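Actin-related protein 8 (Homo sapiens, PDB 4FO0) binds ATP with low basal ATPase activity, does not polymerize, and is a proposed core component of the INO80 chromatin-remodelling complex in transcription, replication and probably DNA repair. Local coordinates at residues Val43-His48 with Asp147-His152; Tyr56-Leu61 with Ile151-Arg156; Lys124-Ser129 with Leu141-Leu146. All blocks are in the same frame, centred on the assembly; numbering follows the deposited sequence.

Contact 1: residues Val43-His48 with Asp147-His152; sequences VIARRH and DCYNIH
An antiparallel pair of strands in the mixed sheet of the actin fold joins Ile-44 to His-152, Ala-45 to Ile-151, Arg-46 to Asn-150 and Arg-47 to Tyr-149. Ile-44 and His-152 exchange two backbone hydrogen bonds, as do Arg-46 and Asn-150, where Asn-150 N to Arg-46 O measures 2.8 Å. Beyond the last pair, His-48 N reaches Cys-148 O at 3.1 Å. On the face of Ala-45, Arg-47, Tyr-149 and Ile-151, the tyrosine ring turns one face to Arg-47, whose CA lies 3.9 Å from the ring centroid in a CH-pi contact. A chi1 of -166° sets Arg-47 CG anti to the backbone N, near Tyr-149 CZ, and Arg-47 NE makes a weak 3.1 Å bond to Tyr-149 OH, which also bonds Pro-132 O. An alanine at Tyr-149 would probably leave Arg-47 CA without its ring face and Pro-132 O without its hydroxyl partner. Ile-151 CD1 meets Ala-45 CB at 3.6 Å on the same face. Across the sheet, Ile-44 and Arg-46 pack on helix 170-187, where Arg-46 forms a salt bridge with Asp-176, while strand 134-136 flanks strand 38-47 on its other edge.

Contact 2: residues Tyr56-Leu61 with Ile151-Arg156; sequences YKDSWL and IHWPIR
Tyr-56 and His-152 set their rings nearly parallel, at 18°, but slid apart, centroids 5.4 Å from each other, so they barely overlap; tyrosine CD1 comes nearest to the imidazole NE2. Beside them Asp-58 points toward the 151-156 segment, and its OD2 takes the backbone N of Trp-153 at 2.7 Å through the anti lone pair. Asp-58 CB meets the indole at the edge, 3.5 Å from Trp-153 CD1. The backbones form a single bridge between Lys-57 and Ile-151, with Ile-151 N bonded to Tyr-56 O (2.9 Å) and Asp-58 N to Ile-151 O (3.2 Å). This bridge places the loop after strand 38-47 against the end of strand 149-152 in the actin fold, close to the nucleotide site. There the indoles of Trp-60 and Trp-153 lean obliquely, planes 43° apart, and Trp-153 CZ2 lies over one face of Trp-60 toward its rim. The Arg-156 chain bends at chi2 and chi3, and one face of its guanidinium has Trp-153 CB over its centre. Arg-156 NH1 gives Ser-59 O an in-plane bond of 2.8 Å, and Arg-156 NE donates to Ile-155 O. NH2 binds O of Ser-24, an ATP-binding residue, while Trp-60 NE1 bonds Asp-255 of the same site.

Contact 3: residues Lys124-Ser129 with Leu141-Leu146; sequences KWTNTS and LYVNPL. With GOL (glycerol), chain I.
Trp-125 lays one face of its indole on the turn formed by Asn-144 and Pro-145. From Trp-125 CB, 3.7 Å from Tyr-142 O, the chain passes to CG, which a chi1 of -57° places close to Asn-144 CB. Asn-144 CB sits over the five-membered ring of Trp-125, 3.7 Å from its centroid in a CH-pi contact, and the asparagine amide is stacked on the indole with planes 29° apart. On the six-membered ring, CE3 meets Asn-144 CA and has Tyr-142 O near the ring plane. Pro-145 CD lies over this ring in a second CH-pi contact, nearest to Trp-125 CH2 at 3.6 Å. NE1 turns to Asp-340 for its hydrogen bond. Thr-126 N donates to Tyr-142 O (2.8 Å), and a water accepts from Asn-144 N while donating to Thr-126 O. A glycerol, probably from the crystallisation liquor, accepts from Asn-144 ND2 at 3.0 Å and from Thr-128 N. Asn-144 OD1 takes Leu-146 N at 2.8 Å, closing an Asx turn. That turn fixes OD1, whereas the glycerol on ND2 need not be there in solution, and the two loops meet through one aromatic face, a direct backbone bond and a water bridge.

How the contacts relate
Contact 1 is the buried core of the group, contact 2 is partly buried and contact 3 lies at the surface. Contacts 1 and 2 share Ile-151 and His-152 and use opposite edges of strand 149-152: regular strand bonding in one, a single bridge continued by side-chain-to-backbone bonds in the other. Asn-150 OD1 ties them by a probable hydrogen bond to Tyr-56 N. Contact 3 joins loops ahead of that strand and relies on an indole face and a water bridge, with a glycerol bound alongside; Asp-147 OD1 probably bonds Thr-128 OG1, linking it to contact 1. Of the three, contact 2 lies nearest to the bound ATP, whereas contact 3 is remote from the annotated sites.

Contact 1: residues Val43-His48 with Asp147-His152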
loop_
_atom_site.group_PDB
_atom_site.type_symbol
_atom_site.label_atom_id
_atom_site.label_comp_id
_atom_site.label_asym_id
_atom_site.label_seq_id
_atom_site.Cartn_x
_atom_site.Cartn_y
_atom_site.Cartn_z
ATOM N N VAL A 43 6.146 -11.452 0.921
ATOM C CA VAL A 43 5.991 -12.507 -0.075
ATOM C C VAL A 43 6.881 -13.695 0.278
ATOM O O VAL A 43 7.895 -13.545 0.969
ATOM C CB VAL A 43 6.389 -12.000 -1.471
ATOM C CG1 VAL A 43 7.851 -11.561 -1.462
ATOM C CG2 VAL A 43 6.133 -13.078 -2.557
ATOM N N ILE A 44 6.497 -14.879 -0.189
ATOM C CA ILE A 44 7.249 -16.083 0.117
ATOM C C ILE A 44 7.245 -17.038 -1.073
ATOM O O ILE A 44 6.227 -17.225 -1.744
ATOM C CB ILE A 44 6.705 -16.809 1.379
ATOM C CG1 ILE A 44 7.472 -18.108 1.612
ATOM C CG2 ILE A 44 5.244 -17.145 1.230
ATOM C CD1 ILE A 44 7.166 -18.774 2.924
ATOM N N ALA A 45 8.402 -17.623 -1.346
ATOM C CA ALA A 45 8.503 -18.663 -2.365
ATOM C C ALA A 45 8.632 -20.019 -1.686
ATOM O O ALA A 45 9.466 -20.209 -0.799
ATOM C CB ALA A 45 9.693 -18.413 -3.279
ATOM N N ARG A 46 7.794 -20.955 -2.100
ATOM C CA ARG A 46 7.803 -22.276 -1.518
ATOM C C ARG A 46 8.164 -23.272 -2.590
ATOM O O ARG A 46 7.620 -23.215 -3.702
ATOM C CB ARG A 46 6.442 -22.601 -0.928
ATOM C CG ARG A 46 6.198 -21.946 0.413
ATOM C CD ARG A 46 5.088 -22.654 1.142
ATOM N NE ARG A 46 4.871 -22.134 2.493
ATOM C CZ ARG A 46 5.622 -22.425 3.547
ATOM N NH1 ARG A 46 6.680 -23.218 3.419
ATOM N NH2 ARG A 46 5.320 -21.906 4.728
ATOM N N ARG A 47 9.087 -24.176 -2.257
ATOM C CA ARG A 47 9.533 -25.191 -3.205
ATOM C C ARG A 47 8.432 -26.191 -3.477
ATOM O O ARG A 47 7.492 -26.322 -2.697
ATOM C CB ARG A 47 10.780 -25.921 -2.707
ATOM C CG ARG A 47 11.472 -26.732 -3.800
ATOM C CD ARG A 47 12.701 -27.462 -3.287
ATOM N NE ARG A 47 13.940 -26.945 -3.862
ATOM C CZ ARG A 47 14.414 -27.291 -5.055
ATOM N NH1 ARG A 47 13.747 -28.152 -5.811
ATOM N NH2 ARG A 47 15.549 -26.765 -5.499
ATOM N N HIS A 48 8.535 -26.877 -4.608
ATOM C CA HIS A 48 7.679 -28.023 -4.871
ATOM C C HIS A 48 8.209 -29.204 -4.084
ATOM O O HIS A 48 9.395 -29.248 -3.753
ATOM C CB HIS A 48 7.689 -28.362 -6.349
ATOM C CG HIS A 48 6.985 -27.357 -7.192
ATOM N ND1 HIS A 48 6.389 -26.236 -6.657
ATOM C CD2 HIS A 48 6.771 -27.298 -8.528
ATOM C CE1 HIS A 48 5.840 -25.530 -7.629
ATOM N NE2 HIS A 48 6.054 -26.156 -8.775
ATOM N N ASP A 147 12.334 -21.851 -11.950
ATOM C CA ASP A 147 12.563 -22.722 -10.800
ATOM C C ASP A 147 11.275 -23.275 -10.239
ATOM O O ASP A 147 10.194 -22.733 -10.460
ATOM C CB ASP A 147 13.302 -22.000 -9.684
ATOM C CG ASP A 147 14.790 -22.037 -9.865
ATOM O OD1 ASP A 147 15.494 -21.872 -8.844
ATOM O OD2 ASP A 147 15.246 -22.232 -11.020
ATOM N N CYS A 148 11.410 -24.355 -9.484
ATOM C CA CYS A 148 10.263 -25.093 -8.991
ATOM C C CYS A 148 9.830 -24.481 -7.674
ATOM O O CYS A 148 9.982 -25.077 -6.603
ATOM C CB CYS A 148 10.609 -26.579 -8.829
ATOM S SG CYS A 148 12.207 -26.881 -7.977
ATOM N N TYR A 149 9.309 -23.266 -7.753
ATOM C CA TYR A 149 8.797 -22.594 -6.569
ATOM C C TYR A 149 7.480 -21.935 -6.887
ATOM O O TYR A 149 7.323 -21.322 -7.953
ATOM C CB TYR A 149 9.805 -21.569 -6.051
ATOM C CG TYR A 149 11.004 -22.185 -5.365
ATOM C CD1 TYR A 149 12.030 -22.773 -6.102
ATOM C CD2 TYR A 149 11.118 -22.175 -3.977
ATOM C CE1 TYR A 149 13.129 -23.328 -5.478
ATOM C CE2 TYR A 149 12.223 -22.730 -3.344
ATOM C CZ TYR A 149 13.222 -23.311 -4.101
ATOM O OH TYR A 149 14.318 -23.870 -3.480
ATOM N N ASN A 150 6.514 -22.090 -5.984
ATOM C CA ASN A 150 5.284 -21.297 -6.065
ATOM C C ASN A 150 5.481 -19.995 -5.310
ATOM O O ASN A 150 6.151 -19.964 -4.268
ATOM C CB ASN A 150 4.088 -22.048 -5.505
ATOM C CG ASN A 150 3.758 -23.296 -6.296
ATOM O OD1 ASN A 150 3.977 -23.362 -7.504
ATOM N ND2 ASN A 150 3.221 -24.294 -5.614
ATOM N N ILE A 151 4.922 -18.918 -5.851
ATOM C CA ILE A 151 5.039 -17.605 -5.233
ATOM C C ILE A 151 3.735 -17.221 -4.557
ATOM O O ILE A 151 2.668 -17.260 -5.181
ATOM C CB ILE A 151 5.403 -16.543 -6.270
ATOM C CG1 ILE A 151 6.680 -16.950 -7.003
ATOM C CG2 ILE A 151 5.545 -15.171 -5.613
ATOM C CD1 ILE A 151 7.883 -17.055 -6.114
ATOM N N HIS A 152 3.830 -16.851 -3.282
ATOM C CA HIS A 152 2.654 -16.494 -2.488
ATOM C C HIS A 152 2.775 -15.130 -1.821
ATOM O O HIS A 152 3.753 -14.839 -1.117
ATOM C CB HIS A 152 2.346 -17.571 -1.433
ATOM C CG HIS A 152 2.056 -18.920 -2.018
ATOM N ND1 HIS A 152 2.959 -19.962 -1.975
ATOM C CD2 HIS A 152 0.971 -19.388 -2.678
ATOM C CE1 HIS A 152 2.442 -21.015 -2.584
ATOM N NE2 HIS A 152 1.238 -20.694 -3.019
#

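Contact 2: residues Tyr56-Leu61 with Ile151-Arg156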
loop_
_atom_site.group_PDB
_atom_site.type_symbol
_atom_site.label_atom_id
_atom_site.label_comp_id
_atom_site.label_asym_id
_atom_site.label_seq_id
_atom_site.Cartn_x
_atom_site.Cartn_y
_atom_site.Cartn_z
ATOM N N TYR A 56 2.518 -22.189 -9.411
ATOM C CA TYR A 56 1.542 -21.211 -8.958
ATOM C C TYR A 56 2.207 -19.848 -8.742
ATOM O O TYR A 56 3.175 -19.724 -7.984
ATOM C CB TYR A 56 0.848 -21.674 -7.678
ATOM C CG TYR A 56 -0.212 -20.701 -7.252
ATOM C CD1 TYR A 56 0.090 -19.636 -6.405
ATOM C CD2 TYR A 56 -1.510 -20.814 -7.735
ATOM C CE1 TYR A 56 -0.890 -18.712 -6.039
ATOM C CE2 TYR A 56 -2.490 -19.910 -7.371
ATOM C CZ TYR A 56 -2.177 -18.859 -6.526
ATOM O OH TYR A 56 -3.163 -17.959 -6.179
ATOM N N LYS A 57 1.708 -18.830 -9.434
ATOM C CA LYS A 57 2.162 -17.468 -9.173
ATOM C C LYS A 57 0.963 -16.640 -8.750
ATOM O O LYS A 57 -0.069 -16.647 -9.423
ATOM C CB LYS A 57 2.833 -16.832 -10.402
ATOM C CG LYS A 57 3.966 -17.632 -11.049
ATOM C CD LYS A 57 5.012 -18.115 -10.043
ATOM C CE LYS A 57 6.085 -18.973 -10.731
ATOM N NZ LYS A 57 6.812 -18.211 -11.801
ATOM N N ASP A 58 1.074 -15.946 -7.623
ATOM C CA ASP A 58 -0.004 -15.052 -7.222
ATOM C C ASP A 58 -0.100 -13.878 -8.188
ATOM O O ASP A 58 0.885 -13.457 -8.794
ATOM C CB ASP A 58 0.192 -14.539 -5.786
ATOM C CG ASP A 58 -0.591 -15.351 -4.754
ATOM O OD1 ASP A 58 -1.696 -15.845 -5.079
ATOM O OD2 ASP A 58 -0.103 -15.487 -3.611
ATOM N N SER A 59 -1.296 -13.338 -8.331
ATOM C CA SER A 59 -1.456 -12.128 -9.109
ATOM C C SER A 59 -0.865 -10.957 -8.321
ATOM O O SER A 59 -0.941 -10.922 -7.092
ATOM C CB SER A 59 -2.938 -11.895 -9.383
ATOM O OG SER A 59 -3.626 -13.135 -9.472
ATOM N N TRP A 60 -0.266 -10.010 -9.028
ATOM C CA TRP A 60 0.184 -8.776 -8.413
ATOM C C TRP A 60 -0.416 -7.537 -9.104
ATOM O O TRP A 60 -1.359 -6.922 -8.591
ATOM C CB TRP A 60 1.697 -8.720 -8.434
ATOM C CG TRP A 60 2.245 -7.505 -7.783
ATOM C CD1 TRP A 60 1.543 -6.533 -7.124
ATOM C CD2 TRP A 60 3.621 -7.120 -7.731
ATOM N NE1 TRP A 60 2.404 -5.562 -6.670
ATOM C CE2 TRP A 60 3.683 -5.896 -7.030
ATOM C CE3 TRP A 60 4.810 -7.691 -8.210
ATOM C CZ2 TRP A 60 4.883 -5.236 -6.794
ATOM C CZ3 TRP A 60 5.998 -7.037 -7.975
ATOM C CH2 TRP A 60 6.029 -5.820 -7.272
ATOM N N LEU A 61 0.128 -7.174 -10.266
ATOM C CA LEU A 61 -0.430 -6.069 -11.039
ATOM C C LEU A 61 -1.643 -6.501 -11.862
ATOM O O LEU A 61 -2.365 -5.667 -12.393
ATOM C CB LEU A 61 0.608 -5.421 -11.961
ATOM C CG LEU A 61 1.880 -4.807 -11.389
ATOM C CD1 LEU A 61 2.459 -3.864 -12.426
ATOM C CD2 LEU A 61 1.648 -4.084 -10.061
ATOM N N ILE A 151 4.922 -18.918 -5.851
ATOM C CA ILE A 151 5.039 -17.605 -5.233
ATOM C C ILE A 151 3.735 -17.221 -4.557
ATOM O O ILE A 151 2.668 -17.260 -5.181
ATOM C CB ILE A 151 5.403 -16.543 -6.270
ATOM C CG1 ILE A 151 6.680 -16.950 -7.003
ATOM C CG2 ILE A 151 5.545 -15.171 -5.613
ATOM C CD1 ILE A 151 7.883 -17.055 -6.114
ATOM N N HIS A 152 3.830 -16.851 -3.282
ATOM C CA HIS A 152 2.654 -16.494 -2.488
ATOM C C HIS A 152 2.775 -15.130 -1.821
ATOM O O HIS A 152 3.753 -14.839 -1.117
ATOM C CB HIS A 152 2.346 -17.571 -1.433
ATOM C CG HIS A 152 2.056 -18.920 -2.018
ATOM N ND1 HIS A 152 2.959 -19.962 -1.975
ATOM C CD2 HIS A 152 0.971 -19.388 -2.678
ATOM C CE1 HIS A 152 2.442 -21.015 -2.584
ATOM N NE2 HIS A 152 1.238 -20.694 -3.019
ATOM N N TRP A 153 1.772 -14.297 -2.070
ATOM C CA TRP A 153 1.582 -13.061 -1.340
ATOM C C TRP A 153 0.424 -13.288 -0.380
ATOM O O TRP A 153 -0.724 -13.317 -0.802
ATOM C CB TRP A 153 1.205 -11.942 -2.296
ATOM C CG TRP A 153 2.246 -11.592 -3.302
ATOM C CD1 TRP A 153 2.392 -12.128 -4.549
ATOM C CD2 TRP A 153 3.278 -10.600 -3.168
ATOM N NE1 TRP A 153 3.455 -11.534 -5.200
ATOM C CE2 TRP A 153 4.017 -10.597 -4.375
ATOM C CE3 TRP A 153 3.652 -9.718 -2.146
ATOM C CZ2 TRP A 153 5.104 -9.744 -4.587
ATOM C CZ3 TRP A 153 4.738 -8.866 -2.359
ATOM C CH2 TRP A 153 5.448 -8.888 -3.568
ATOM N N PRO A 154 0.720 -13.458 0.913
ATOM C CA PRO A 154 -0.279 -13.787 1.935
ATOM C C PRO A 154 -1.347 -12.713 2.072
ATOM O O PRO A 154 -2.406 -12.962 2.638
ATOM C CB PRO A 154 0.545 -13.855 3.215
ATOM C CG PRO A 154 1.924 -14.163 2.757
ATOM C CD PRO A 154 2.084 -13.439 1.460
ATOM N N ILE A 155 -1.072 -11.520 1.566
ATOM C CA ILE A 155 -2.050 -10.456 1.648
ATOM C C ILE A 155 -2.273 -9.808 0.289
ATOM O O ILE A 155 -1.321 -9.505 -0.433
ATOM C CB ILE A 155 -1.634 -9.419 2.702
ATOM C CG1 ILE A 155 -1.454 -10.121 4.049
ATOM C CG2 ILE A 155 -2.662 -8.282 2.787
ATOM C CD1 ILE A 155 -1.082 -9.195 5.154
ATOM N N ARG A 156 -3.541 -9.629 -0.059
ATOM C CA ARG A 156 -3.937 -9.002 -1.319
ATOM C C ARG A 156 -5.044 -8.019 -1.011
ATOM O O ARG A 156 -5.971 -8.341 -0.255
ATOM C CB ARG A 156 -4.464 -10.039 -2.332
ATOM C CG ARG A 156 -3.473 -11.135 -2.750
ATOM C CD ARG A 156 -2.405 -10.641 -3.725
ATOM N NE ARG A 156 -1.402 -9.828 -3.040
ATOM C CZ ARG A 156 -0.367 -9.235 -3.628
ATOM N NH1 ARG A 156 -0.181 -9.350 -4.937
ATOM N NH2 ARG A 156 0.482 -8.512 -2.901
#

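Contact 3: residues Lys124-Ser129 with Leu141-Leu146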
loop_
_atom_site.group_PDB
_atom_site.type_symbol
_atom_site.label_atom_id
_atom_site.label_comp_id
_atom_site.label_asym_id
_atom_site.label_seq_id
_atom_site.Cartn_x
_atom_site.Cartn_y
_atom_site.Cartn_z
ATOM N N LYS A 124 21.303 -11.036 -10.248
ATOM C CA LYS A 124 21.142 -12.449 -10.569
ATOM C C LYS A 124 19.988 -13.093 -9.825
ATOM O O LYS A 124 19.496 -12.572 -8.832
ATOM C CB LYS A 124 22.437 -13.212 -10.303
ATOM C CG LYS A 124 23.016 -12.941 -8.950
ATOM C CD LYS A 124 24.470 -13.312 -8.932
ATOM C CE LYS A 124 25.223 -12.566 -10.010
ATOM N NZ LYS A 124 26.617 -13.092 -10.123
ATOM N N TRP A 125 19.545 -14.230 -10.334
ATOM C CA TRP A 125 18.526 -14.997 -9.664
ATOM C C TRP A 125 19.015 -15.398 -8.289
ATOM O O TRP A 125 20.202 -15.665 -8.095
ATOM C CB TRP A 125 18.259 -16.250 -10.452
ATOM C CG TRP A 125 17.850 -16.011 -11.864
ATOM C CD1 TRP A 125 18.443 -16.521 -12.975
ATOM C CD2 TRP A 125 16.726 -15.250 -12.325
ATOM N NE1 TRP A 125 17.767 -16.126 -14.103
ATOM C CE2 TRP A 125 16.707 -15.344 -13.733
ATOM C CE3 TRP A 125 15.726 -14.509 -11.684
ATOM C CZ2 TRP A 125 15.738 -14.717 -14.513
ATOM C CZ3 TRP A 125 14.766 -13.887 -12.459
ATOM C CH2 TRP A 125 14.781 -13.993 -13.857
ATOM N N THR A 126 18.101 -15.435 -7.330
ATOM C CA THR A 126 18.385 -16.046 -6.040
ATOM C C THR A 126 18.938 -17.464 -6.236
ATOM O O THR A 126 18.402 -18.253 -7.019
ATOM C CB THR A 126 17.107 -16.142 -5.223
ATOM O OG1 THR A 126 16.592 -14.823 -5.019
ATOM C CG2 THR A 126 17.358 -16.830 -3.884
ATOM N N ASN A 127 20.012 -17.802 -5.538
ATOM C CA ASN A 127 20.532 -19.150 -5.678
ATOM C C ASN A 127 19.718 -20.179 -4.906
ATOM O O ASN A 127 19.503 -20.053 -3.700
ATOM C CB ASN A 127 22.003 -19.243 -5.289
ATOM C CG ASN A 127 22.543 -20.645 -5.452
ATOM O OD1 ASN A 127 22.767 -21.114 -6.572
ATOM N ND2 ASN A 127 22.726 -21.336 -4.339
ATOM N N THR A 128 19.275 -21.202 -5.618
ATOM C CA THR A 128 18.473 -22.253 -5.021
ATOM C C THR A 128 19.127 -23.624 -5.228
ATOM O O THR A 128 18.451 -24.656 -5.214
ATOM C CB THR A 128 17.064 -22.267 -5.635
ATOM O OG1 THR A 128 17.139 -22.745 -6.984
ATOM C CG2 THR A 128 16.463 -20.867 -5.629
ATOM N N SER A 129 20.443 -23.625 -5.430
ATOM C CA SER A 129 21.196 -24.863 -5.642
ATOM C C SER A 129 21.016 -25.851 -4.488
ATOM O O SER A 129 20.851 -27.054 -4.698
ATOM C CB SER A 129 22.681 -24.554 -5.837
ATOM O OG SER A 129 22.907 -23.930 -7.091
ATOM N N LEU A 141 11.369 -12.668 -4.454
ATOM C CA LEU A 141 11.076 -11.962 -5.700
ATOM C C LEU A 141 12.043 -12.358 -6.804
ATOM O O LEU A 141 11.693 -12.322 -7.985
ATOM C CB LEU A 141 11.140 -10.451 -5.523
ATOM C CG LEU A 141 10.152 -9.757 -4.592
ATOM C CD1 LEU A 141 10.519 -8.297 -4.471
ATOM C CD2 LEU A 141 8.748 -9.893 -5.106
ATOM N N TYR A 142 13.258 -12.735 -6.411
ATOM C CA TYR A 142 14.342 -12.990 -7.363
ATOM C C TYR A 142 14.563 -14.452 -7.736
ATOM O O TYR A 142 15.570 -14.812 -8.339
ATOM C CB TYR A 142 15.630 -12.373 -6.855
ATOM C CG TYR A 142 15.714 -10.935 -7.231
ATOM C CD1 TYR A 142 15.081 -9.965 -6.468
ATOM C CD2 TYR A 142 16.389 -10.544 -8.375
ATOM C CE1 TYR A 142 15.142 -8.637 -6.820
ATOM C CE2 TYR A 142 16.462 -9.223 -8.734
ATOM C CZ TYR A 142 15.832 -8.272 -7.958
ATOM O OH TYR A 142 15.902 -6.950 -8.321
ATOM N N VAL A 143 13.619 -15.295 -7.368
ATOM C CA VAL A 143 13.641 -16.663 -7.816
ATOM C C VAL A 143 13.320 -16.710 -9.311
ATOM O O VAL A 143 12.302 -16.178 -9.754
ATOM C CB VAL A 143 12.638 -17.497 -7.006
ATOM C CG1 VAL A 143 12.450 -18.870 -7.624
ATOM C CG2 VAL A 143 13.111 -17.593 -5.550
ATOM N N ASN A 144 14.222 -17.309 -10.083
ATOM C CA ASN A 144 13.991 -17.572 -11.491
ATOM C C ASN A 144 12.602 -18.185 -11.663
ATOM O O ASN A 144 12.263 -19.151 -10.998
ATOM C CB ASN A 144 15.072 -18.514 -12.011
ATOM C CG ASN A 144 14.989 -18.754 -13.514
ATOM O OD1 ASN A 144 13.916 -18.731 -14.116
ATOM N ND2 ASN A 144 16.137 -19.012 -14.120
ATOM N N PRO A 145 11.778 -17.591 -12.534
ATOM C CA PRO A 145 10.394 -18.027 -12.769
ATOM C C PRO A 145 10.339 -19.471 -13.253
ATOM O O PRO A 145 9.293 -20.115 -13.147
ATOM C CB PRO A 145 9.922 -17.110 -13.894
ATOM C CG PRO A 145 10.867 -15.989 -13.920
ATOM C CD PRO A 145 12.157 -16.436 -13.365
ATOM N N LEU A 146 11.455 -19.963 -13.788
ATOM C CA LEU A 146 11.555 -21.357 -14.217
ATOM C C LEU A 146 11.867 -22.346 -13.092
ATOM O O LEU A 146 11.707 -23.552 -13.267
ATOM C CB LEU A 146 12.623 -21.496 -15.285
ATOM C CG LEU A 146 12.304 -20.752 -16.572
ATOM C CD1 LEU A 146 13.502 -20.835 -17.489
ATOM C CD2 LEU A 146 11.058 -21.345 -17.223
HETATM C C1 GOL I . 17.986 -20.637 -10.744
HETATM O O1 GOL I . 17.952 -19.986 -11.997
HETATM C C2 GOL I . 19.424 -20.801 -10.257
HETATM O O2 GOL I . 19.943 -19.545 -9.849
HETATM C C3 GOL I . 19.410 -21.808 -9.102
HETATM O O3 GOL I . 20.583 -21.737 -8.319
HETATM O O HOH W 1 16.242 -18.884 -8.709
#